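PDB 4CVU: beta-mannosidase from Trichoderma harzianum, which probably hydrolyses terminal beta-D-mannosyl residues from the non-reducing ends of mannosides and manno-oligosaccharides. Local coordinates for residues R406-V411 against R439-W444; K385-I390 against Q414-L419; W431-A436 against H478-C483. One frame throughout, in Å; residues are numbered along the deposited sequence.

Contact 1: R406-V411 against R439-W444. With NA (sodium ion), chain B.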
loop_
_atom_site.group_PDB
_atom_site.type_symbol
_atom_site.label_atom_id
_atom_site.label_comp_id
_atom_site.label_asym_id
_atom_site.label_seq_id
_atom_site.Cartn_x
_atom_site.Cartn_y
_atom_site.Cartn_z
ATOM N N ARG A 406 -6.683 -24.783 4.691
ATOM C CA ARG A 406 -7.546 -24.062 3.736
ATOM C C ARG A 406 -7.229 -24.446 2.293
ATOM O O ARG A 406 -8.111 -24.566 1.448
ATOM C CB ARG A 406 -7.382 -22.557 3.869
ATOM C CG ARG A 406 -7.908 -22.021 5.216
ATOM C CD ARG A 406 -8.077 -20.514 5.172
ATOM N NE ARG A 406 -6.841 -19.753 5.197
ATOM C CZ ARG A 406 -6.217 -19.351 6.322
ATOM N NH1 ARG A 406 -6.652 -19.690 7.505
ATOM N NH2 ARG A 406 -5.121 -18.602 6.243
ATOM N N LEU A 407 -5.935 -24.556 2.001
ATOM C CA LEU A 407 -5.515 -24.984 0.662
ATOM C C LEU A 407 -6.011 -26.404 0.363
ATOM O O LEU A 407 -6.418 -26.709 -0.793
ATOM C CB LEU A 407 -3.997 -24.895 0.538
ATOM C CG LEU A 407 -3.401 -25.316 -0.808
ATOM C CD1 LEU A 407 -2.124 -24.503 -1.038
ATOM C CD2 LEU A 407 -3.066 -26.783 -0.856
ATOM N N PHE A 408 -5.917 -27.305 1.332
ATOM C CA PHE A 408 -6.435 -28.660 1.065
ATOM C C PHE A 408 -7.956 -28.701 0.933
ATOM O O PHE A 408 -8.461 -29.442 0.098
ATOM C CB PHE A 408 -5.901 -29.696 2.050
ATOM C CG PHE A 408 -4.590 -30.269 1.621
ATOM C CD1 PHE A 408 -4.548 -31.390 0.779
ATOM C CD2 PHE A 408 -3.394 -29.682 2.017
ATOM C CE1 PHE A 408 -3.322 -31.945 0.410
ATOM C CE2 PHE A 408 -2.178 -30.213 1.624
ATOM C CZ PHE A 408 -2.147 -31.338 0.799
ATOM N N ASP A 409 -8.671 -27.871 1.694
ATOM C CA ASP A 409 -10.112 -27.749 1.475
ATOM C C ASP A 409 -10.400 -27.410 0.006
ATOM O O ASP A 409 -11.305 -27.949 -0.560
ATOM C CB ASP A 409 -10.743 -26.612 2.211
ATOM C CG ASP A 409 -10.744 -26.774 3.725
ATOM O OD1 ASP A 409 -10.558 -27.846 4.306
ATOM O OD2 ASP A 409 -11.042 -25.778 4.334
ATOM N N SER A 410 -9.658 -26.448 -0.558
ATOM C CA SER A 410 -9.883 -25.980 -1.940
ATOM C C SER A 410 -9.538 -27.065 -2.964
ATOM O O SER A 410 -10.136 -27.137 -4.047
ATOM C CB SER A 410 -9.056 -24.702 -2.215
ATOM O OG SER A 410 -9.543 -23.602 -1.446
ATOM N N VAL A 411 -8.546 -27.897 -2.621
ATOM C CA VAL A 411 -8.137 -29.049 -3.459
ATOM C C VAL A 411 -9.276 -30.105 -3.539
ATOM O O VAL A 411 -9.643 -30.586 -4.621
ATOM C CB VAL A 411 -6.837 -29.707 -2.912
ATOM C CG1 VAL A 411 -6.582 -31.091 -3.542
ATOM C CG2 VAL A 411 -5.613 -28.822 -3.156
ATOM N N ARG A 439 -6.915 -36.935 4.343
ATOM C CA ARG A 439 -7.909 -36.483 3.376
ATOM C C ARG A 439 -7.951 -37.347 2.113
ATOM O O ARG A 439 -8.903 -37.263 1.338
ATOM C CB ARG A 439 -7.603 -35.034 2.937
ATOM C CG ARG A 439 -7.821 -34.012 4.030
ATOM C CD ARG A 439 -7.314 -32.653 3.605
ATOM N NE ARG A 439 -7.524 -31.617 4.628
ATOM C CZ ARG A 439 -8.424 -30.632 4.565
ATOM N NH1 ARG A 439 -9.266 -30.531 3.537
ATOM N NH2 ARG A 439 -8.476 -29.727 5.542
ATOM N N GLY A 440 -6.904 -38.108 1.857
ATOM C CA GLY A 440 -6.883 -38.954 0.653
ATOM C C GLY A 440 -6.433 -38.317 -0.653
ATOM O O GLY A 440 -6.917 -38.684 -1.733
ATOM N N VAL A 441 -5.501 -37.366 -0.567
ATOM C CA VAL A 441 -4.951 -36.741 -1.751
ATOM C C VAL A 441 -3.613 -37.413 -2.054
ATOM O O VAL A 441 -2.670 -37.360 -1.256
ATOM C CB VAL A 441 -4.811 -35.209 -1.535
ATOM C CG1 VAL A 441 -4.319 -34.504 -2.782
ATOM C CG2 VAL A 441 -6.126 -34.587 -1.042
ATOM N N LEU A 442 -3.496 -38.064 -3.222
ATOM C CA LEU A 442 -2.214 -38.661 -3.600
ATOM C C LEU A 442 -1.199 -37.586 -3.879
ATOM O O LEU A 442 -1.547 -36.588 -4.544
ATOM C CB LEU A 442 -2.379 -39.545 -4.872
ATOM C CG LEU A 442 -3.141 -40.851 -4.616
ATOM C CD1 LEU A 442 -3.418 -41.603 -5.929
ATOM C CD2 LEU A 442 -2.345 -41.739 -3.678
ATOM N N LEU A 443 0.031 -37.746 -3.369
ATOM C CA LEU A 443 1.116 -36.827 -3.597
ATOM C C LEU A 443 2.222 -37.430 -4.466
ATOM O O LEU A 443 3.065 -38.185 -3.983
ATOM C CB LEU A 443 1.733 -36.339 -2.269
ATOM C CG LEU A 443 0.815 -35.522 -1.412
ATOM C CD1 LEU A 443 1.482 -34.957 -0.174
ATOM C CD2 LEU A 443 0.106 -34.473 -2.230
ATOM N N TRP A 444 2.243 -37.067 -5.725
ATOM C CA TRP A 444 3.322 -37.433 -6.578
ATOM C C TRP A 444 4.489 -36.549 -6.198
ATOM O O TRP A 444 4.443 -35.405 -6.473
ATOM C CB TRP A 444 2.881 -37.220 -8.011
ATOM C CG TRP A 444 3.891 -36.901 -9.055
ATOM C CD1 TRP A 444 5.191 -36.526 -8.912
ATOM C CD2 TRP A 444 3.668 -36.981 -10.451
ATOM N NE1 TRP A 444 5.764 -36.332 -10.119
ATOM C CE2 TRP A 444 4.856 -36.604 -11.090
ATOM C CE3 TRP A 444 2.560 -37.270 -11.220
ATOM C CZ2 TRP A 444 4.980 -36.558 -12.475
ATOM C CZ3 TRP A 444 2.690 -37.240 -12.600
ATOM C CH2 TRP A 444 3.870 -36.866 -13.204
HETATM NA NA NA B . -11.553 -26.114 6.487
HETATM O O HOH W 1 -10.869 -23.644 7.683
#
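Phe408 and Val411 on helix 401-413 meet Val441, just ahead of the strand that begins at Leu442, while Asp409 of the same helix takes the side chain of Arg439. The buried half is apolar. Phe408 presents a ring edge to Val441, with CG2 of the valine near the ring plane and 4.0 Å from Phe408 CD1. The other branch of Val441 turns to the next helical turn, where its CG1 lies 4.2 Å from Val411 CG1. Leu419 of strand 418-421 and Ile435 of helix 430-439 also touch Phe408.

The polar half is partly exposed. The chain of Arg439 is extended from CG to NE (chi3 179°) and carries the guanidinium past Phe408, whose CB lies over one face, 3.6 Å from Arg439 NE. Both terminal nitrogens then close on a single carboxylate oxygen. Arg439 NH1 and NH2 each stand 3.1 Å from Asp409 OD1, which lies in the guanidinium plane; NH1 uses the anti lone pair of that oxygen, and NH2 comes from the same side but 34° out of the carboxylate plane. The sodium ion is bound by Asp409 OD2 at 2.2 Å, lies 3.0 Å from Asp409 OD1 and carries a water. Gln919 donates a hydrogen bond to the same carboxylate. Glu412 forms a second salt bridge with Arg439 NH1, and NH2 is also hydrogen-bonded to Asn405 OD1; two carboxylates thus flank the arginine and would offset its charge together with that of the ion. Gly440, with positive phi, ends the helix that Arg439 closes and starts the turn into the strand. Helix backed against parallel strand in this way is characteristic of the (beta/alpha)8 barrel that forms the catalytic domain in glycoside hydrolase family 2.

Contact 2: K385-I390 against Q414-L419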
loop_
_atom_site.group_PDB
_atom_site.type_symbol
_atom_site.label_atom_id
_atom_site.label_comp_id
_atom_site.label_asym_id
_atom_site.label_seq_id
_atom_site.Cartn_x
_atom_site.Cartn_y
_atom_site.Cartn_z
ATOM N N LYS A 385 -6.807 -36.647 -11.207
ATOM C CA LYS A 385 -7.378 -35.350 -11.450
ATOM C C LYS A 385 -6.746 -34.417 -10.425
ATOM O O LYS A 385 -6.774 -34.736 -9.258
ATOM C CB LYS A 385 -8.884 -35.407 -11.255
ATOM C CG LYS A 385 -9.647 -36.314 -12.245
ATOM C CD LYS A 385 -11.162 -36.305 -12.043
ATOM C CE LYS A 385 -11.529 -36.729 -10.619
ATOM N NZ LYS A 385 -12.980 -36.930 -10.373
ATOM N N GLY A 386 -6.133 -33.334 -10.863
ATOM C CA GLY A 386 -5.616 -32.341 -9.916
ATOM C C GLY A 386 -4.735 -31.314 -10.590
ATOM O O GLY A 386 -5.090 -30.807 -11.687
ATOM N N ALA A 387 -3.631 -30.973 -9.906
ATOM C CA ALA A 387 -2.768 -29.823 -10.288
ATOM C C ALA A 387 -1.362 -29.919 -9.694
ATOM O O ALA A 387 -1.076 -30.859 -8.951
ATOM C CB ALA A 387 -3.406 -28.502 -9.887
ATOM N N ASN A 388 -0.499 -28.952 -10.033
ATOM C CA ASN A 388 0.874 -28.891 -9.521
ATOM C C ASN A 388 0.947 -27.947 -8.313
ATOM O O ASN A 388 0.538 -26.815 -8.387
ATOM C CB ASN A 388 1.797 -28.403 -10.588
ATOM C CG ASN A 388 1.997 -29.455 -11.699
ATOM O OD1 ASN A 388 3.018 -30.165 -11.722
ATOM N ND2 ASN A 388 1.060 -29.557 -12.592
ATOM N N LEU A 389 1.434 -28.451 -7.218
ATOM C CA LEU A 389 1.600 -27.678 -5.984
ATOM C C LEU A 389 2.996 -27.085 -5.976
ATOM O O LEU A 389 3.998 -27.813 -6.031
ATOM C CB LEU A 389 1.429 -28.599 -4.795
ATOM C CG LEU A 389 1.695 -27.939 -3.434
ATOM C CD1 LEU A 389 0.610 -26.925 -3.165
ATOM C CD2 LEU A 389 1.750 -29.012 -2.364
ATOM N N ILE A 390 3.070 -25.766 -5.890
ATOM C CA ILE A 390 4.330 -25.055 -5.730
ATOM C C ILE A 390 4.392 -24.539 -4.279
ATOM O O ILE A 390 3.385 -24.573 -3.563
ATOM C CB ILE A 390 4.493 -23.902 -6.736
ATOM C CG1 ILE A 390 3.448 -22.822 -6.494
ATOM C CG2 ILE A 390 4.424 -24.427 -8.180
ATOM C CD1 ILE A 390 3.957 -21.423 -6.722
ATOM N N GLN A 414 -12.434 -29.073 -5.511
ATOM C CA GLN A 414 -12.249 -29.031 -6.946
ATOM C C GLN A 414 -12.298 -30.420 -7.531
ATOM O O GLN A 414 -12.098 -30.596 -8.700
ATOM C CB GLN A 414 -10.906 -28.393 -7.287
ATOM C CG GLN A 414 -10.822 -26.871 -7.254
ATOM C CD GLN A 414 -9.495 -26.374 -7.784
ATOM O OE1 GLN A 414 -8.655 -25.990 -7.024
ATOM N NE2 GLN A 414 -9.276 -26.447 -9.091
ATOM N N ASN A 415 -12.614 -31.385 -6.698
ATOM C CA ASN A 415 -12.664 -32.808 -6.995
ATOM C C ASN A 415 -11.303 -33.439 -7.334
ATOM O O ASN A 415 -11.267 -34.340 -8.132
ATOM C CB ASN A 415 -13.694 -33.098 -8.142
ATOM C CG ASN A 415 -15.107 -32.710 -7.773
ATOM O OD1 ASN A 415 -15.634 -33.151 -6.785
ATOM N ND2 ASN A 415 -15.700 -31.842 -8.540
ATOM N N PHE A 416 -10.220 -32.971 -6.706
ATOM C CA PHE A 416 -8.897 -33.526 -6.915
ATOM C C PHE A 416 -8.770 -34.924 -6.292
ATOM O O PHE A 416 -9.451 -35.238 -5.378
ATOM C CB PHE A 416 -7.798 -32.627 -6.290
ATOM C CG PHE A 416 -7.429 -31.416 -7.085
ATOM C CD1 PHE A 416 -8.362 -30.670 -7.735
ATOM C CD2 PHE A 416 -6.160 -30.991 -7.100
ATOM C CE1 PHE A 416 -8.007 -29.528 -8.392
ATOM C CE2 PHE A 416 -5.807 -29.869 -7.755
ATOM C CZ PHE A 416 -6.730 -29.130 -8.392
ATOM N N ASN A 417 -7.911 -35.771 -6.820
ATOM C CA ASN A 417 -7.409 -36.914 -6.082
ATOM C C ASN A 417 -5.898 -36.964 -6.058
ATOM O O ASN A 417 -5.331 -37.855 -5.424
ATOM C CB ASN A 417 -8.014 -38.230 -6.578
ATOM C CG ASN A 417 -7.812 -38.432 -8.048
ATOM O OD1 ASN A 417 -6.818 -37.997 -8.582
ATOM N ND2 ASN A 417 -8.804 -38.992 -8.722
ATOM N N MET A 418 -5.240 -35.961 -6.660
ATOM C CA MET A 418 -3.780 -35.933 -6.739
ATOM C C MET A 418 -3.256 -34.503 -6.848
ATOM O O MET A 418 -3.901 -33.646 -7.477
ATOM C CB MET A 418 -3.298 -36.741 -7.980
ATOM C CG MET A 418 -1.796 -36.896 -8.081
ATOM S SD MET A 418 -1.308 -37.911 -9.519
ATOM C CE MET A 418 -1.391 -39.549 -8.842
ATOM N N LEU A 419 -2.121 -34.262 -6.177
ATOM C CA LEU A 419 -1.237 -33.151 -6.439
ATOM C C LEU A 419 0.126 -33.667 -6.855
ATOM O O LEU A 419 0.660 -34.642 -6.276
ATOM C CB LEU A 419 -1.074 -32.217 -5.204
ATOM C CG LEU A 419 -2.325 -31.555 -4.663
ATOM C CD1 LEU A 419 -2.070 -30.923 -3.296
ATOM C CD2 LEU A 419 -2.847 -30.511 -5.611
HETATM O O HOH W 2 -12.987 -37.239 -7.560
#
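Lys385-Leu389 and Asn415-Leu419 run in the same general sense, 46° apart, as the two strand ends of a beta-alpha-beta unit whose connection is the helix 401-413. The carbonyl oxygen of Lys385 takes two backbone donors, Asn417 N at 2.9 Å and, less straight, Met418 N at 3.3 Å. Asn415, with positive phi, is the C-prime residue of the Schellman motif that ends the helix, and the chain turns there toward the strand.

Phe416 lies flat beneath the backbone of Gly386, whose CA sits over one ring face; the exact spacing there is too short to be trusted. Beyond it Ala387 CB touches Phe416 CE2 at 3.5 Å, and Val411 of the helix packs against the same ring. Farther along, Leu389 and Leu419 meet loosely by their methyl branches.

The chain of Lys385 bends at chi3 (-57°), which swings CE to 3.5 Å from Asn415 O. Its ammonium forms a salt bridge with Asp760 and also binds Tyr737 O and a water that reaches Asn415 O weakly. From the loop just ahead of strand 418-421, Asn417 OD1 accepts from the backbone Lys385 N at 3.0 Å, the donor tilted 34° from the amide carbonyl plane.

Contact 3: W431-A436 against H478-C483. With CD (cadmium ion), chain R.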
loop_
_atom_site.group_PDB
_atom_site.type_symbol
_atom_site.label_atom_id
_atom_site.label_comp_id
_atom_site.label_asym_id
_atom_site.label_seq_id
_atom_site.Cartn_x
_atom_site.Cartn_y
_atom_site.Cartn_z
ATOM N N TRP A 431 4.176 -32.887 8.613
ATOM C CA TRP A 431 2.848 -32.408 8.918
ATOM C C TRP A 431 1.968 -32.125 7.688
ATOM O O TRP A 431 0.755 -32.231 7.786
ATOM C CB TRP A 431 2.871 -31.228 9.893
ATOM C CG TRP A 431 3.424 -29.945 9.366
ATOM C CD1 TRP A 431 4.718 -29.502 9.450
ATOM C CD2 TRP A 431 2.687 -28.902 8.729
ATOM N NE1 TRP A 431 4.831 -28.258 8.883
ATOM C CE2 TRP A 431 3.602 -27.864 8.432
ATOM C CE3 TRP A 431 1.343 -28.744 8.369
ATOM C CZ2 TRP A 431 3.207 -26.676 7.800
ATOM C CZ3 TRP A 431 0.957 -27.569 7.746
ATOM C CH2 TRP A 431 1.890 -26.547 7.469
ATOM N N ILE A 432 2.572 -31.840 6.536
ATOM C CA ILE A 432 1.813 -31.574 5.319
ATOM C C ILE A 432 1.378 -32.896 4.654
ATOM O O ILE A 432 0.250 -32.996 4.191
ATOM C CB ILE A 432 2.604 -30.681 4.325
ATOM C CG1 ILE A 432 2.815 -29.300 4.930
ATOM C CG2 ILE A 432 1.849 -30.561 3.002
ATOM C CD1 ILE A 432 3.606 -28.336 4.067
ATOM N N TYR A 433 2.277 -33.875 4.578
ATOM C CA TYR A 433 1.916 -35.227 4.138
ATOM C C TYR A 433 0.837 -35.799 5.064
ATOM O O TYR A 433 -0.024 -36.519 4.616
ATOM C CB TYR A 433 3.127 -36.186 4.101
ATOM C CG TYR A 433 3.962 -36.119 2.819
ATOM C CD1 TYR A 433 5.012 -35.213 2.677
ATOM C CD2 TYR A 433 3.713 -36.985 1.756
ATOM C CE1 TYR A 433 5.774 -35.150 1.498
ATOM C CE2 TYR A 433 4.486 -36.945 0.593
ATOM C CZ TYR A 433 5.519 -36.024 0.468
ATOM O OH TYR A 433 6.296 -35.954 -0.688
ATOM N N ASP A 434 0.869 -35.466 6.352
ATOM C CA ASP A 434 -0.191 -35.902 7.258
ATOM C C ASP A 434 -1.570 -35.463 6.817
ATOM O O ASP A 434 -2.538 -36.231 6.922
ATOM C CB ASP A 434 0.021 -35.333 8.668
ATOM C CG ASP A 434 1.084 -36.059 9.431
ATOM O OD1 ASP A 434 1.577 -37.143 8.978
ATOM O OD2 ASP A 434 1.420 -35.517 10.507
ATOM N N ILE A 435 -1.671 -34.232 6.357
ATOM C CA ILE A 435 -2.919 -33.679 5.916
ATOM C C ILE A 435 -3.363 -34.469 4.673
ATOM O O ILE A 435 -4.500 -34.919 4.541
ATOM C CB ILE A 435 -2.752 -32.183 5.612
ATOM C CG1 ILE A 435 -2.654 -31.429 6.960
ATOM C CG2 ILE A 435 -3.964 -31.663 4.846
ATOM C CD1 ILE A 435 -2.071 -30.066 6.881
ATOM N N ALA A 436 -2.440 -34.663 3.779
ATOM C CA ALA A 436 -2.753 -35.441 2.554
ATOM C C ALA A 436 -3.232 -36.843 2.920
ATOM O O ALA A 436 -4.322 -37.257 2.540
ATOM C CB ALA A 436 -1.506 -35.487 1.694
ATOM N N HIS A 478 4.163 -42.510 4.704
ATOM C CA HIS A 478 2.949 -41.762 4.399
ATOM C C HIS A 478 2.132 -42.439 3.333
ATOM O O HIS A 478 2.627 -42.639 2.218
ATOM C CB HIS A 478 3.310 -40.346 3.951
ATOM C CG HIS A 478 3.763 -39.476 5.070
ATOM N ND1 HIS A 478 2.903 -39.055 6.059
ATOM C CD2 HIS A 478 4.973 -38.973 5.382
ATOM C CE1 HIS A 478 3.556 -38.288 6.908
ATOM N NE2 HIS A 478 4.821 -38.249 6.543
ATOM N N ALA A 479 0.874 -42.769 3.648
ATOM C CA ALA A 479 -0.009 -43.402 2.639
ATOM C C ALA A 479 -0.274 -42.527 1.408
ATOM O O ALA A 479 -0.487 -43.044 0.305
ATOM C CB ALA A 479 -1.314 -43.825 3.263
ATOM N N SER A 480 -0.215 -41.202 1.591
ATOM C CA SER A 480 -0.430 -40.260 0.469
ATOM C C SER A 480 0.704 -40.281 -0.578
ATOM O O SER A 480 0.495 -39.907 -1.726
ATOM C CB SER A 480 -0.580 -38.859 1.028
ATOM O OG SER A 480 0.696 -38.370 1.349
ATOM N N LEU A 481 1.898 -40.709 -0.189
ATOM C CA LEU A 481 3.054 -40.677 -1.070
ATOM C C LEU A 481 2.788 -41.626 -2.216
ATOM O O LEU A 481 2.467 -42.779 -2.003
ATOM C CB LEU A 481 4.330 -41.081 -0.321
ATOM C CG LEU A 481 5.605 -41.237 -1.166
ATOM C CD1 LEU A 481 5.975 -39.922 -1.841
ATOM C CD2 LEU A 481 6.785 -41.762 -0.328
ATOM N N ALA A 482 2.917 -41.140 -3.440
ATOM C CA ALA A 482 2.454 -41.910 -4.586
ATOM C C ALA A 482 3.543 -42.337 -5.565
ATOM O O ALA A 482 3.344 -43.257 -6.374
ATOM C CB ALA A 482 1.383 -41.113 -5.286
ATOM N N CYS A 483 4.687 -41.684 -5.493
ATOM C CA CYS A 483 5.811 -41.969 -6.377
ATOM C C CYS A 483 6.929 -40.980 -6.053
ATOM O O CYS A 483 6.702 -39.985 -5.345
ATOM C CB CYS A 483 5.445 -41.839 -7.862
ATOM S SG CYS A 483 4.961 -40.155 -8.390
HETATM CD CD CD R . 3.029 -37.300 11.175
HETATM O O HOH W 3 2.738 -36.610 13.167
HETATM O O HOH W 4 3.219 -39.848 11.394
#
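Tyr433 and His478 form the centre of this helix-to-loop contact in the (beta/alpha)8 barrel: the 431-436 part of helix 430-439 lies against the type I turn His478-Leu481, which leads into the strand beginning at Leu481.

Ring contacts come first. Tyr433 CB stands almost squarely above the imidazole of His478, 3.4 Å from its centroid, a CH-pi contact over the ring centre. The two rings themselves are near parallel, 28° apart, but slid so far past each other that they hardly overlap, with centroids 5.2 Å apart. At the ring edge, His478 ND1 is hydrogen-bonded to Asp437 OD2, which would fix the ring's rotation; Asp437 OD1 takes Ser480 N.

Metal coordination follows. Asp434 holds the cadmium ion through both oxygens, OD1 at 2.6 Å and OD2 at 2.5 Å, and two waters and Asp430 add to the shell. The same Asp434 OD1 meets the edge of the imidazole, near its plane, 3.1 Å from His478 CE1, with carboxylate and ring 57° apart. This puts an acidic oxygen beside a ring carbon that would carry partial positive charge, probably a favourable electrostatic contact. Asp430 also belongs to a second cadmium site, together with His477, close to His478.

Apolar contacts lie farther along. Leu481 CD1 approaches the far part of the tyrosine ring, 4.1 Å from Tyr433 CE2. Ala436, one turn further along the helix, touches the serine of the turn through its methyl, with Ala436 CB 3.6 Å from Ser480 CB.

Two hydroxyls make up the polar group. That of Tyr433 is hydrogen-bonded to Ser445. That of Ser480 lies between the backbone N and the carbonyl carbon (chi1 78°), and Ser480 OG reaches the tyrosine ring edge, near its plane, 3.3 Å from Tyr433 CD2.

Overall arrangement
The contacts lie on consecutive strands of one parallel barrel sheet, 380-389, 418-421, 442-446 and 481-485; contacts 1 and 3 set helices 401-413 and 430-439 against it, while contact 2 joins two of its strands. Contacts 1 and 2 have centres about 7 Å apart and are joined by Leu442 N to Asn417 O and Leu442 O to Leu419 N, both 2.9 Å and probable hydrogen bonds. Contact 1 meets contact 3 through Leu443 N and Ser480 O at 2.8 Å, their centres about 9 Å apart. Contacts 2 and 3 have centres about 13 Å apart and nearest atoms about 5 Å apart. The sodium of contact 1 and cadmium of contact 3 sit about 19 Å apart.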